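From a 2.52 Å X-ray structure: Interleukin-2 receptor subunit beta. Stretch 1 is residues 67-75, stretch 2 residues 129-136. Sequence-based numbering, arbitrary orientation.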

# COMPACT_ATOMS: atom_id res chain seq x y z
N PHE B 67 -19.75 9.21 8.02
CA PHE B 67 -18.45 9.66 8.49
C PHE B 67 -17.65 10.25 7.33
O PHE B 67 -17.87 9.88 6.17
CB PHE B 67 -17.67 8.50 9.11
CG PHE B 67 -18.48 7.62 10.01
CD1 PHE B 67 -18.95 8.09 11.23
CD2 PHE B 67 -18.77 6.31 9.65
CE1 PHE B 67 -19.70 7.29 12.06
CE2 PHE B 67 -19.52 5.50 10.48
CZ PHE B 67 -19.98 5.99 11.69
N PRO B 68 -16.72 11.17 7.61
CA PRO B 68 -15.84 11.64 6.53
C PRO B 68 -14.87 10.58 6.05
O PRO B 68 -14.57 10.51 4.85
CB PRO B 68 -15.11 12.84 7.16
CG PRO B 68 -15.90 13.18 8.39
CD PRO B 68 -16.49 11.89 8.87
N GLU B 69 -14.38 9.74 6.96
CA GLU B 69 -13.44 8.68 6.63
C GLU B 69 -14.13 7.35 6.36
O GLU B 69 -13.46 6.30 6.38
CB GLU B 69 -12.41 8.51 7.76
CG GLU B 69 -11.59 9.76 8.05
CD GLU B 69 -10.49 9.99 7.03
OE1 GLU B 69 -9.89 11.09 7.04
OE2 GLU B 69 -10.22 9.07 6.23
N SER B 70 -15.43 7.35 6.10
CA SER B 70 -16.15 6.12 5.82
C SER B 70 -15.88 5.67 4.39
O SER B 70 -15.93 6.48 3.46
CB SER B 70 -17.65 6.30 6.05
OG SER B 70 -18.25 6.94 4.95
N GLN B 71 -15.61 4.38 4.22
CA GLN B 71 -15.29 3.82 2.90
C GLN B 71 -16.60 3.41 2.23
O GLN B 71 -17.07 2.28 2.37
CB GLN B 71 -14.33 2.64 3.03
CG GLN B 71 -13.74 2.19 1.71
CD GLN B 71 -12.87 3.26 1.08
OE1 GLN B 71 -12.03 3.86 1.74
NE2 GLN B 71 -13.09 3.51 -0.21
N SER B 72 -17.18 4.35 1.48
CA SER B 72 -18.49 4.11 0.88
C SER B 72 -18.41 3.33 -0.42
O SER B 72 -19.38 2.67 -0.81
CB SER B 72 -19.21 5.43 0.66
OG SER B 72 -18.55 6.21 -0.32
N LEU B 73 -17.27 3.39 -1.12
CA LEU B 73 -17.11 2.73 -2.40
C LEU B 73 -15.84 1.89 -2.41
O LEU B 73 -14.93 2.11 -1.60
CB LEU B 73 -17.07 3.74 -3.56
CG LEU B 73 -18.33 4.57 -3.78
CD1 LEU B 73 -18.04 5.70 -4.76
CD2 LEU B 73 -19.47 3.70 -4.29
N THR B 74 -15.79 0.94 -3.33
CA THR B 74 -14.65 0.03 -3.47
C THR B 74 -14.09 0.11 -4.89
O THR B 74 -14.56 0.88 -5.73
CB THR B 74 -15.05 -1.41 -3.15
OG1 THR B 74 -16.26 -1.75 -3.84
CG2 THR B 74 -15.27 -1.57 -1.66
N SER B 75 -13.07 -0.70 -5.14
CA SER B 75 -12.42 -0.72 -6.44
C SER B 75 -13.31 -1.36 -7.50
O SER B 75 -13.22 -1.00 -8.68
CB SER B 75 -11.09 -1.46 -6.35
OG SER B 75 -10.49 -1.26 -5.09
N VAL B 129 -3.02 15.18 6.32
CA VAL B 129 -3.92 14.78 5.25
C VAL B 129 -5.18 14.17 5.86
O VAL B 129 -5.17 13.65 6.97
CB VAL B 129 -3.26 13.79 4.28
CG1 VAL B 129 -2.16 14.48 3.49
CG2 VAL B 129 -2.72 12.59 5.03
N SER B 130 -6.28 14.25 5.10
CA SER B 130 -7.57 13.73 5.53
C SER B 130 -8.26 13.04 4.37
O SER B 130 -7.95 13.28 3.20
CB SER B 130 -8.47 14.85 6.08
OG SER B 130 -7.98 15.35 7.31
N GLN B 131 -9.20 12.16 4.71
CA GLN B 131 -10.06 11.48 3.74
C GLN B 131 -9.24 10.68 2.72
O GLN B 131 -9.58 10.62 1.54
CB GLN B 131 -10.98 12.47 3.03
CG GLN B 131 -12.25 12.77 3.79
CD GLN B 131 -12.63 14.23 3.74
OE1 GLN B 131 -13.45 14.65 2.93
NE2 GLN B 131 -12.02 15.02 4.62
N VAL B 132 -8.17 10.05 3.19
CA VAL B 132 -7.33 9.19 2.36
C VAL B 132 -7.67 7.75 2.69
O VAL B 132 -7.56 7.33 3.85
CB VAL B 132 -5.84 9.47 2.57
CG1 VAL B 132 -5.01 8.59 1.65
CG2 VAL B 132 -5.54 10.94 2.31
N SER B 133 -8.08 6.99 1.68
CA SER B 133 -8.51 5.62 1.90
C SER B 133 -7.33 4.72 2.23
O SER B 133 -6.21 4.93 1.77
CB SER B 133 -9.23 5.08 0.67
OG SER B 133 -9.61 3.73 0.85
N HIS B 134 -7.59 3.71 3.06
CA HIS B 134 -6.60 2.66 3.29
C HIS B 134 -6.27 1.92 2.01
O HIS B 134 -5.18 1.36 1.88
CB HIS B 134 -7.11 1.69 4.35
CG HIS B 134 -8.37 0.98 3.97
ND1 HIS B 134 -9.57 1.63 3.79
CD2 HIS B 134 -8.61 -0.33 3.71
CE1 HIS B 134 -10.50 0.76 3.45
NE2 HIS B 134 -9.94 -0.44 3.40
N TYR B 135 -7.21 1.91 1.05
CA TYR B 135 -6.97 1.28 -0.24
C TYR B 135 -5.78 1.91 -0.96
O TYR B 135 -5.01 1.21 -1.64
CB TYR B 135 -8.22 1.37 -1.11
CG TYR B 135 -9.38 0.51 -0.68
CD1 TYR B 135 -9.17 -0.77 -0.16
CD2 TYR B 135 -10.68 0.96 -0.80
CE1 TYR B 135 -10.24 -1.56 0.23
CE2 TYR B 135 -11.75 0.18 -0.42
CZ TYR B 135 -11.53 -1.08 0.10
OH TYR B 135 -12.60 -1.86 0.48
N ILE B 136 -5.62 3.22 -0.83
CA ILE B 136 -4.61 3.96 -1.57
C ILE B 136 -3.60 4.65 -0.67
O ILE B 136 -2.69 5.31 -1.18
CB ILE B 136 -5.26 5.00 -2.51
CG1 ILE B 136 -6.07 6.01 -1.70
CG2 ILE B 136 -6.14 4.32 -3.54
CD1 ILE B 136 -6.36 7.29 -2.43

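Neither stretch forms regular helix or strand, so no ladder of backbone pairs joins them. The two hydrogen bonds that cross both end on a side-chain acceptor of the first stretch, and the contact as a whole buries 389 Å² counting both sides.

The first bond is a carboxylate reading a backbone amide. Glu69 leaves its backbone sideways, but with chi1 and chi2 both m its end swings nearer, and Glu69 OE1 accepts a hydrogen bond from Gln131 N at 2.7 Å, with an N-H...O angle of 157°. Gln131 sits at phi/psi 58/38, a left-handed conformation, and in this loop its amide finds its acceptor in a side chain. The other carboxylate oxygen, OE2, is satisfied elsewhere in the structure. Beside this bond the aliphatic part of Gln131 packs against the first stretch, Gln131 CG lying 3.4 Å from Pro68 O, while its OE1 is hydrogen-bonded elsewhere.

The second bond is the center of a small, well-filled polar network. Gln71 points toward the other stretch and is buried, so both ends of its amide need partners. Gln71 OE1 accepts from Ser133 OG at 2.6 Å, and it has a further hydrogen bond elsewhere. Gln71 NE2 turns back on its own stretch and donates to Leu73 O, at 2.7 Å and an almost straight 178°, tying the side chain to its backbone; it too is bonded again elsewhere. The t, p rotamer of chi1 and chi2 belongs to the conformation that makes both reaches possible.

Ser133 does double duty. With chi1 at t, Ser133 OG donates to Gln71 OE1 and accepts from Tyr135 N, the latter at 3.0 Å, while Ser133 O receives Ile136 N at 3.2 Å. A short hydroxyl suits this place because it can serve the turn beginning at its own residue and the neighboring stretch at once.

Next to this network the tyrosine ring packs against the first stretch. Tyr135 points toward that stretch and has 72 Å² covered by it, nearly matching the 73 Å² of Gln71. Tyr135 CE2 lies 3.5 Å from Gln71 CG, so the CG methylene of the glutamine packs against the ring while its amide does the polar work. Leu73 O approaches the ring at its edge, 3.9 Å from Tyr135 CE2. Farther along, Thr74 CG2 meets Tyr135 OH at 3.4 Å; that hydroxyl has its hydrogen bond elsewhere, and Thr74 OG1 finds one just outside the stretches.

The rule to take away is to give each buried polar atom a partner, as the amide of Gln71 and the hydroxyl of Ser133 have here.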